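Local coordinates for protein naphthalene dioxygenase large subunit (Rhodococcus sp., PDB 2B1X) that is the large subunit of a Rieske non-haem iron oxygenase, holding a Rieske [2Fe-2S] cluster and, in its catalytic domain, a single iron ion, at residues R222-E226 against L227-P231; F350-E353 against S354-S357; Y419-A422 against N423-N426. One frame throughout, in Å; residues are numbered along the deposited sequence.

Interaction 1: R222-E226 against L227-P231; sequences RSMVE and LGLAP
Met224 and Ala230 meet where helix 222-227 ends and the chain turns back under its last turn. The packing is tight where Met224, Leu229 and Ala230 are buried together. The Met224 chain bends at both chi2 and chi3, and its CE comes to 4.0 Å from CD2 of Leu229, the two side chains crossing at a slant. The CB of Ala230 rests against both helical residues, touching the CB of Met224 and lying 3.7 Å from CG2 of Val225. Val225 can offer that branch because CG1 points anti to its own backbone N (chi1 169°), leaving CG2 beside the N; here the packing passes toward the open side. Phe368 packs against both Met224 and Ala230.

The backbone closes the helix with a Schellman motif. Gly228, with positive phi, gives its N-H to Val225 O, and Met224 O accepts two N-H groups: Leu229 N at 2.8 Å and, more nearly straight, Ala230 N at 3.1 Å.

The other side is looser. Glu226 is exposed, and its OE1 pairs with Arg222 NH2 at 3.0 Å in a salt bridge, its two hydrogen bonds from NE and NH2 both weak; Tyr85 of the neighbouring small subunit packs on both residues. A water donates to Val225 O at 2.9 Å and to Ala230 O, joining helix end to loop.

The side chain of Met224 lies about 9 Å from the iron(III) ion. Met224 O is doubly held and Val225 O takes both an N-H and a water, so these two carbonyls are satisfied at a helix end otherwise packed by apolar side chains.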
ATOM      1  N   ARG A 222       0.610 -24.687  22.577  1.00 12.49           N
ATOM      2  CA  ARG A 222      -0.042 -25.003  23.822  1.00 13.74           C
ATOM      3  C   ARG A 222      -1.542 -25.272  23.648  1.00 14.03           C
ATOM      4  O   ARG A 222      -2.064 -26.196  24.270  1.00 13.37           O
ATOM      5  CB  ARG A 222       0.157 -23.873  24.826  1.00 15.10           C
ATOM      6  CG  ARG A 222      -0.401 -24.151  26.229  1.00 16.41           C
ATOM      7  CD  ARG A 222       0.069 -25.460  26.871  1.00 20.78           C
ATOM      8  NE  ARG A 222      -0.755 -25.804  28.033  1.00 23.49           N
ATOM      9  CZ  ARG A 222      -0.577 -26.863  28.817  1.00 24.20           C
ATOM     10  NH1 ARG A 222       0.386 -27.738  28.572  1.00 23.46           N
ATOM     11  NH2 ARG A 222      -1.386 -27.036  29.856  1.00 25.59           N
ATOM     12  N   SER A 223      -2.228 -24.480  22.816  1.00 13.13           N
ATOM     13  CA  SER A 223      -3.642 -24.732  22.515  1.00 13.01           C
ATOM     14  C   SER A 223      -3.859 -26.146  21.983  1.00 13.14           C
ATOM     15  O   SER A 223      -4.855 -26.792  22.318  1.00 13.68           O
ATOM     16  CB  SER A 223      -4.169 -23.726  21.498  1.00 13.07           C
ATOM     17  OG  SER A 223      -3.518 -23.893  20.246  1.00 13.01           O
ATOM     18  N   MET A 224      -2.952 -26.602  21.120  1.00 12.97           N
ATOM     19  CA  MET A 224      -3.064 -27.922  20.507  1.00 14.48           C
ATOM     20  C   MET A 224      -2.687 -29.048  21.478  1.00 14.38           C
ATOM     21  O   MET A 224      -3.247 -30.141  21.400  1.00 14.93           O
ATOM     22  CB  MET A 224      -2.240 -27.998  19.202  1.00 14.32           C
ATOM     23  CG  MET A 224      -2.642 -26.965  18.123  1.00 15.09           C
ATOM     24  SD  MET A 224      -4.405 -27.021  17.711  1.00 21.29           S
ATOM     25  CE  MET A 224      -4.436 -28.226  16.402  1.00 20.61           C
ATOM     26  N   VAL A 225      -1.736 -28.781  22.375  1.00 14.77           N
ATOM     27  CA  VAL A 225      -1.470 -29.664  23.504  1.00 15.92           C
ATOM     28  C   VAL A 225      -2.761 -29.836  24.335  1.00 17.29           C
ATOM     29  O   VAL A 225      -3.109 -30.941  24.700  1.00 18.11           O
ATOM     30  CB  VAL A 225      -0.298 -29.147  24.412  1.00 15.03           C
ATOM     31  CG1 VAL A 225      -0.202 -29.929  25.744  1.00 16.17           C
ATOM     32  CG2 VAL A 225       1.011 -29.234  23.687  1.00 14.27           C
ATOM     33  N   GLU A 226      -3.464 -28.744  24.639  1.00 18.09           N
ATOM     34  CA  GLU A 226      -4.698 -28.867  25.431  1.00 19.48           C
ATOM     35  C   GLU A 226      -5.831 -29.618  24.715  1.00 18.83           C
ATOM     36  O   GLU A 226      -6.646 -30.294  25.342  1.00 19.31           O
ATOM     37  CB  GLU A 226      -5.157 -27.506  25.946  1.00 19.84           C
ATOM     38  CG  GLU A 226      -4.047 -26.852  26.742  1.00 23.82           C
ATOM     39  CD  GLU A 226      -4.504 -25.789  27.716  1.00 27.82           C
ATOM     40  OE1 GLU A 226      -3.873 -25.724  28.799  1.00 30.34           O
ATOM     41  OE2 GLU A 226      -5.464 -25.040  27.401  1.00 28.38           O
ATOM     42  N   LEU A 227      -5.858 -29.528  23.397  1.00 18.49           N
ATOM     43  CA  LEU A 227      -6.872 -30.214  22.624  1.00 18.22           C
ATOM     44  C   LEU A 227      -6.526 -31.665  22.316  1.00 18.35           C
ATOM     45  O   LEU A 227      -7.346 -32.364  21.767  1.00 18.64           O
ATOM     46  CB  LEU A 227      -7.144 -29.459  21.321  1.00 17.51           C
ATOM     47  CG  LEU A 227      -7.740 -28.050  21.374  1.00 17.90           C
ATOM     48  CD1 LEU A 227      -8.144 -27.574  19.967  1.00 16.83           C
ATOM     49  CD2 LEU A 227      -8.907 -27.949  22.355  1.00 19.94           C
ATOM     50  N   GLY A 228      -5.312 -32.104  22.648  1.00 18.92           N
ATOM     51  CA  GLY A 228      -4.899 -33.483  22.465  1.00 19.31           C
ATOM     52  C   GLY A 228      -4.256 -33.762  21.125  1.00 20.05           C
ATOM     53  O   GLY A 228      -4.023 -34.916  20.773  1.00 19.47           O
ATOM     54  N   LEU A 229      -3.945 -32.702  20.364  1.00 21.31           N
ATOM     55  CA  LEU A 229      -3.377 -32.862  19.025  1.00 21.79           C
ATOM     56  C   LEU A 229      -1.847 -32.782  18.990  1.00 22.04           C
ATOM     57  O   LEU A 229      -1.216 -33.442  18.157  1.00 22.90           O
ATOM     58  CB  LEU A 229      -3.988 -31.850  18.042  1.00 22.61           C
ATOM     59  CG  LEU A 229      -5.367 -32.224  17.500  1.00 23.69           C
ATOM     60  CD1 LEU A 229      -6.428 -31.353  18.132  1.00 24.01           C
ATOM     61  CD2 LEU A 229      -5.358 -32.056  15.997  1.00 26.59           C
ATOM     62  N   ALA A 230      -1.251 -31.988  19.877  1.00 21.75           N
ATOM     63  CA  ALA A 230       0.211 -31.943  20.001  1.00 21.51           C
ATOM     64  C   ALA A 230       0.636 -32.880  21.125  1.00 22.37           C
ATOM     65  O   ALA A 230      -0.173 -33.163  22.012  1.00 21.84           O
ATOM     66  CB  ALA A 230       0.683 -30.527  20.275  1.00 21.20           C
ATOM     67  N   PRO A 231       1.888 -33.359  21.112  1.00 22.81           N
ATOM     68  CA  PRO A 231       2.379 -34.237  22.192  1.00 22.58           C
ATOM     69  C   PRO A 231       2.265 -33.561  23.579  1.00 22.84           C
ATOM     70  O   PRO A 231       2.767 -32.430  23.747  1.00 22.36           O
ATOM     71  CB  PRO A 231       3.862 -34.451  21.853  1.00 22.44           C
ATOM     72  CG  PRO A 231       4.049 -33.994  20.387  1.00 23.14           C
ATOM     73  CD  PRO A 231       2.922 -33.074  20.088  1.00 22.52           C
TER
HETATM   74  O   HOH W   1      -1.786 -33.426  24.002  1.00 24.13           O

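Interaction 2: F350-E353 against S354-S357; sequences FKDE and SYKS
Phe350 O takes the N-H of Ser354 at 2.8 Å, the shortest of four i to i+4 bonds that run through this piece of helix 348-361. The Ser354 CB also comes within 4.0 Å of Phe350 CE1, meeting the ring obliquely, while its OG turns to Ala319 O and Ser357 OG bonds to Met309 O. That face is buried on strands 318-330 and 333-343: Phe350 lies on Val342 and Thr318, and Ser354 on Phe340.

Across the helix Asp352 swings its carboxylate forward, CG anti to the backbone N (chi1 -169°), toward the next turn. OD1 reaches the edge of the Tyr355 ring in its plane, 3.9 Å from CD2, with carboxylate and ring planes 45° apart. The same oxygen is 4.1 Å from CE of Lys356, whose chain bends at chi2 and chi4; its NZ stays 4.3 Å from Asp352 OD2, beyond a salt bridge. Tyr355 spends its OH on Asp68 of the small subunit.

The helix thus has two chemistries: the two serine hydroxyls tie its inner face to sheet carbonyls, and near the subunit boundary the attraction between Asp352 and Lys356 is probably only a general electrostatic one.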
ATOM      1  N   PHE A 350      -6.462 -43.530   2.643  1.00 15.97           N
ATOM      2  CA  PHE A 350      -5.307 -42.938   3.321  1.00 16.04           C
ATOM      3  C   PHE A 350      -4.956 -41.549   2.794  1.00 16.11           C
ATOM      4  O   PHE A 350      -4.593 -40.663   3.576  1.00 16.20           O
ATOM      5  CB  PHE A 350      -4.093 -43.849   3.244  1.00 15.77           C
ATOM      6  CG  PHE A 350      -2.902 -43.315   3.965  1.00 16.30           C
ATOM      7  CD1 PHE A 350      -1.961 -42.509   3.291  1.00 16.51           C
ATOM      8  CD2 PHE A 350      -2.705 -43.601   5.313  1.00 16.57           C
ATOM      9  CE1 PHE A 350      -0.849 -42.015   3.958  1.00 16.57           C
ATOM     10  CE2 PHE A 350      -1.589 -43.100   5.987  1.00 15.46           C
ATOM     11  CZ  PHE A 350      -0.666 -42.312   5.292  1.00 17.16           C
ATOM     12  N   LYS A 351      -5.062 -41.363   1.481  1.00 15.48           N
ATOM     13  CA  LYS A 351      -4.806 -40.045   0.861  1.00 15.81           C
ATOM     14  C   LYS A 351      -5.714 -38.959   1.452  1.00 15.97           C
ATOM     15  O   LYS A 351      -5.247 -37.889   1.850  1.00 16.21           O
ATOM     16  CB  LYS A 351      -4.978 -40.112  -0.662  1.00 14.81           C
ATOM     17  CG  LYS A 351      -3.897 -40.927  -1.382  1.00 14.61           C
ATOM     18  CD  LYS A 351      -3.996 -40.767  -2.917  1.00 14.56           C
ATOM     19  CE  LYS A 351      -3.170 -41.811  -3.668  1.00 15.19           C
ATOM     20  NZ  LYS A 351      -3.151 -41.578  -5.134  1.00 16.54           N
ATOM     21  N   ASP A 352      -7.005 -39.263   1.552  1.00 16.64           N
ATOM     22  CA  ASP A 352      -7.973 -38.356   2.155  1.00 16.95           C
ATOM     23  C   ASP A 352      -7.693 -38.085   3.643  1.00 16.57           C
ATOM     24  O   ASP A 352      -7.702 -36.936   4.096  1.00 16.57           O
ATOM     25  CB  ASP A 352      -9.395 -38.902   2.006  1.00 17.40           C
ATOM     26  CG  ASP A 352     -10.445 -37.861   2.375  1.00 20.82           C
ATOM     27  OD1 ASP A 352     -10.405 -36.741   1.804  1.00 25.72           O
ATOM     28  OD2 ASP A 352     -11.317 -38.036   3.239  1.00 23.79           O
ATOM     29  N   GLU A 353      -7.450 -39.144   4.397  1.00 15.75           N
ATOM     30  CA  GLU A 353      -7.113 -39.005   5.819  1.00 15.91           C
ATOM     31  C   GLU A 353      -5.856 -38.196   6.049  1.00 14.74           C
ATOM     32  O   GLU A 353      -5.800 -37.377   6.964  1.00 14.80           O
ATOM     33  CB  GLU A 353      -6.959 -40.378   6.495  1.00 15.68           C
ATOM     34  CG  GLU A 353      -8.264 -41.095   6.796  1.00 18.88           C
ATOM     35  CD  GLU A 353      -9.282 -40.238   7.542  1.00 24.19           C
ATOM     36  OE1 GLU A 353      -8.896 -39.495   8.476  1.00 24.14           O
ATOM     37  OE2 GLU A 353     -10.483 -40.306   7.197  1.00 26.65           O
ATOM     38  N   SER A 354      -4.839 -38.437   5.233  1.00 14.32           N
ATOM     39  CA  SER A 354      -3.553 -37.762   5.402  1.00 13.79           C
ATOM     40  C   SER A 354      -3.672 -36.257   5.050  1.00 13.68           C
ATOM     41  O   SER A 354      -3.090 -35.402   5.702  1.00 13.50           O
ATOM     42  CB  SER A 354      -2.500 -38.454   4.515  1.00 13.84           C
ATOM     43  OG  SER A 354      -1.267 -37.769   4.529  1.00 12.89           O
ATOM     44  N   TYR A 355      -4.451 -35.979   4.012  1.00 12.94           N
ATOM     45  CA  TYR A 355      -4.821 -34.636   3.584  1.00 12.48           C
ATOM     46  C   TYR A 355      -5.530 -33.850   4.675  1.00 12.09           C
ATOM     47  O   TYR A 355      -5.181 -32.686   4.923  1.00 12.19           O
ATOM     48  CB  TYR A 355      -5.725 -34.750   2.343  1.00 12.49           C
ATOM     49  CG  TYR A 355      -6.608 -33.549   2.032  1.00 12.61           C
ATOM     50  CD1 TYR A 355      -6.060 -32.279   1.804  1.00 13.71           C
ATOM     51  CD2 TYR A 355      -7.981 -33.695   1.931  1.00 13.80           C
ATOM     52  CE1 TYR A 355      -6.896 -31.184   1.494  1.00 13.54           C
ATOM     53  CE2 TYR A 355      -8.818 -32.628   1.613  1.00 14.06           C
ATOM     54  CZ  TYR A 355      -8.250 -31.363   1.400  1.00 13.92           C
ATOM     55  OH  TYR A 355      -9.063 -30.305   1.079  1.00 15.88           O
ATOM     56  N   LYS A 356      -6.527 -34.452   5.320  1.00 11.82           N
ATOM     57  CA  LYS A 356      -7.223 -33.782   6.420  1.00 12.44           C
ATOM     58  C   LYS A 356      -6.294 -33.569   7.652  1.00 12.16           C
ATOM     59  O   LYS A 356      -6.345 -32.523   8.311  1.00 12.06           O
ATOM     60  CB  LYS A 356      -8.514 -34.508   6.802  1.00 13.64           C
ATOM     61  CG  LYS A 356      -9.560 -34.690   5.656  1.00 14.55           C
ATOM     62  CD  LYS A 356     -10.032 -33.329   5.092  1.00 23.59           C
ATOM     63  CE  LYS A 356     -11.214 -33.435   4.126  1.00 24.45           C
ATOM     64  NZ  LYS A 356     -12.445 -34.140   4.718  1.00 29.15           N
ATOM     65  N   SER A 357      -5.436 -34.535   7.945  1.00 11.51           N
ATOM     66  CA  SER A 357      -4.485 -34.366   9.043  1.00 11.14           C
ATOM     67  C   SER A 357      -3.543 -33.183   8.805  1.00 10.59           C
ATOM     68  O   SER A 357      -3.314 -32.375   9.717  1.00 10.63           O
ATOM     69  CB  SER A 357      -3.708 -35.650   9.269  1.00 11.11           C
ATOM     70  OG  SER A 357      -4.564 -36.547   9.922  1.00 12.30           O
TER

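Interaction 3: Y419-A422 against N423-N426; sequences YAEA and NQRN
Gln424 folds back over Glu421, the N-cap residue of helix 422-436. Its CB lies 3.9 Å from Glu421 O. From there the chain bends at chi2 (88°), which turns the amide back toward the start of the helix. CD then comes over the CA of Glu421, and OE1 approaches that same CA at 3.2 Å. NE2 passes 3.8 Å from Glu421 CG and donates to a water at 3.0 Å, and this water also bonds to Ala420 O, so the amide reaches the loop backbone through a solvent molecule. The two side chains cross with the amide and carboxylate planes 89° apart. Asp208 and Val211 of helix 204-212, with His242 and Tyr395, pack around the glutamine.

The carboxylate of Glu421 is directed elsewhere: OE1 accepts from Met397 N, and OE2 forms a salt bridge with Arg91 and a hydrogen bond with His90 of the second subunit, another copy of this protein, where both residues belong to the pocket of the [2Fe-2S] cluster.

Along the first turn Arg425 N binds Glu421 O at 3.1 Å and Asn426 N binds Ala422 O at 3.0 Å. The Arg425 side chain starts out over the first of these carbonyls, its CG 3.3 Å from Glu421 O. It then bends at chi3 and brings NH2 to 3.8 Å from the Ala422 CB, while its guanidinium makes a cation-pi contact with Trp21.

One polar atom pays for this packing: Gln424 OE1 is buried without a partner in the model. The amide is held at its nitrogen, through water, while Glu421 links the helix start to the cluster region of the second subunit.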
ATOM      1  N   TYR A 419      15.952 -31.310  21.582  1.00 16.01           N
ATOM      2  CA  TYR A 419      15.994 -29.978  22.157  1.00 16.01           C
ATOM      3  C   TYR A 419      17.446 -29.489  22.020  1.00 15.00           C
ATOM      4  O   TYR A 419      18.272 -29.731  22.878  1.00 14.51           O
ATOM      5  CB  TYR A 419      15.565 -29.955  23.649  1.00 16.40           C
ATOM      6  CG  TYR A 419      14.077 -30.068  23.890  1.00 18.09           C
ATOM      7  CD1 TYR A 419      13.599 -30.731  25.025  1.00 20.49           C
ATOM      8  CD2 TYR A 419      13.136 -29.551  22.967  1.00 19.09           C
ATOM      9  CE1 TYR A 419      12.208 -30.866  25.260  1.00 22.86           C
ATOM     10  CE2 TYR A 419      11.751 -29.680  23.184  1.00 21.30           C
ATOM     11  CZ  TYR A 419      11.296 -30.349  24.345  1.00 24.26           C
ATOM     12  OH  TYR A 419       9.940 -30.506  24.599  1.00 24.93           O
ATOM     13  N   ALA A 420      17.750 -28.863  20.902  1.00 13.47           N
ATOM     14  CA  ALA A 420      19.075 -28.293  20.683  1.00 13.66           C
ATOM     15  C   ALA A 420      18.913 -27.176  19.671  1.00 13.12           C
ATOM     16  O   ALA A 420      17.846 -27.049  19.065  1.00 13.13           O
ATOM     17  CB  ALA A 420      20.064 -29.339  20.185  1.00 12.43           C
ATOM     18  N   GLU A 421      19.949 -26.355  19.527  1.00 12.75           N
ATOM     19  CA  GLU A 421      19.954 -25.270  18.548  1.00 11.80           C
ATOM     20  C   GLU A 421      21.195 -25.342  17.653  1.00 12.41           C
ATOM     21  O   GLU A 421      21.575 -24.345  16.979  1.00 12.60           O
ATOM     22  CB  GLU A 421      19.787 -23.901  19.229  1.00 12.45           C
ATOM     23  CG  GLU A 421      18.358 -23.665  19.710  1.00 11.51           C
ATOM     24  CD  GLU A 421      18.182 -22.510  20.691  1.00 12.45           C
ATOM     25  OE1 GLU A 421      19.132 -22.200  21.444  1.00 14.25           O
ATOM     26  OE2 GLU A 421      17.058 -21.927  20.718  1.00 12.96           O
ATOM     27  N   ALA A 422      21.813 -26.525  17.618  1.00 11.28           N
ATOM     28  CA  ALA A 422      22.964 -26.783  16.736  1.00 11.84           C
ATOM     29  C   ALA A 422      22.602 -26.667  15.243  1.00 11.47           C
ATOM     30  O   ALA A 422      23.374 -26.101  14.436  1.00 12.53           O
ATOM     31  CB  ALA A 422      23.607 -28.144  17.041  1.00 10.43           C
ATOM     32  N   ASN A 423      21.426 -27.165  14.874  1.00 11.59           N
ATOM     33  CA  ASN A 423      20.940 -27.023  13.492  1.00 11.41           C
ATOM     34  C   ASN A 423      20.732 -25.579  13.053  1.00 11.26           C
ATOM     35  O   ASN A 423      21.181 -25.202  11.961  1.00 11.85           O
ATOM     36  CB  ASN A 423      19.667 -27.827  13.261  1.00 10.87           C
ATOM     37  CG  ASN A 423      19.909 -29.306  13.325  1.00 11.66           C
ATOM     38  OD1 ASN A 423      21.070 -29.761  13.521  1.00 11.99           O
ATOM     39  ND2 ASN A 423      18.815 -30.104  13.158  1.00  9.33           N
ATOM     40  N   GLN A 424      20.080 -24.776  13.887  1.00 10.05           N
ATOM     41  CA  GLN A 424      19.880 -23.341  13.578  1.00 11.01           C
ATOM     42  C   GLN A 424      21.220 -22.600  13.443  1.00 11.17           C
ATOM     43  O   GLN A 424      21.383 -21.736  12.577  1.00 10.64           O
ATOM     44  CB  GLN A 424      19.014 -22.655  14.644  1.00 10.82           C
ATOM     45  CG  GLN A 424      17.571 -23.223  14.802  1.00 11.45           C
ATOM     46  CD  GLN A 424      17.421 -24.407  15.783  1.00 12.93           C
ATOM     47  OE1 GLN A 424      18.236 -25.328  15.800  1.00 12.18           O
ATOM     48  NE2 GLN A 424      16.354 -24.378  16.580  1.00 12.24           N
ATOM     49  N   ARG A 425      22.186 -22.985  14.287  1.00 11.06           N
ATOM     50  CA  ARG A 425      23.510 -22.378  14.261  1.00 11.41           C
ATOM     51  C   ARG A 425      24.267 -22.690  12.973  1.00 10.63           C
ATOM     52  O   ARG A 425      24.929 -21.820  12.422  1.00 10.66           O
ATOM     53  CB  ARG A 425      24.325 -22.875  15.454  1.00 10.92           C
ATOM     54  CG  ARG A 425      23.980 -22.105  16.772  1.00 15.25           C
ATOM     55  CD  ARG A 425      25.125 -22.149  17.770  1.00 18.13           C
ATOM     56  NE  ARG A 425      25.117 -23.470  18.270  1.00 20.06           N
ATOM     57  CZ  ARG A 425      26.106 -24.342  18.273  1.00 21.52           C
ATOM     58  NH1 ARG A 425      27.341 -24.069  17.847  1.00 22.11           N
ATOM     59  NH2 ARG A 425      25.825 -25.527  18.759  1.00 20.49           N
ATOM     60  N   ASN A 426      24.210 -23.957  12.557  1.00 10.21           N
ATOM     61  CA  ASN A 426      24.768 -24.425  11.288  1.00 10.51           C
ATOM     62  C   ASN A 426      24.120 -23.739  10.082  1.00 10.49           C
ATOM     63  O   ASN A 426      24.777 -23.432   9.104  1.00 11.84           O
ATOM     64  CB  ASN A 426      24.568 -25.947  11.198  1.00  9.92           C
ATOM     65  CG  ASN A 426      25.122 -26.557   9.919  1.00 10.78           C
ATOM     66  OD1 ASN A 426      26.313 -26.492   9.652  1.00  9.65           O
ATOM     67  ND2 ASN A 426      24.251 -27.183   9.135  1.00 12.46           N
TER
HETATM   68  O   HOH W   2      15.467 -25.673  19.138  1.00 24.09           O

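In the fold
Following the chain from the N terminus, all three contacts come in series within the catalytic domain; each joins consecutive segments, so none closes a long loop, and none nests in or crosses another. Interaction 1 ends helix 222-227, just past the iron ligands His216 and His221, and turns the chain into the loop toward strand 240-244. Interaction 2 lies within helix 348-361, which follows strand 333-343 and packs on the large antiparallel sheet. Interaction 3 opens helix 422-436 after edge strand 413-415. Interactions 1 and 2 both border the small subunit, whereas interaction 3 faces another large subunit. Interactions 2 and 3 are the farthest apart, their centres about 31 Å from each other.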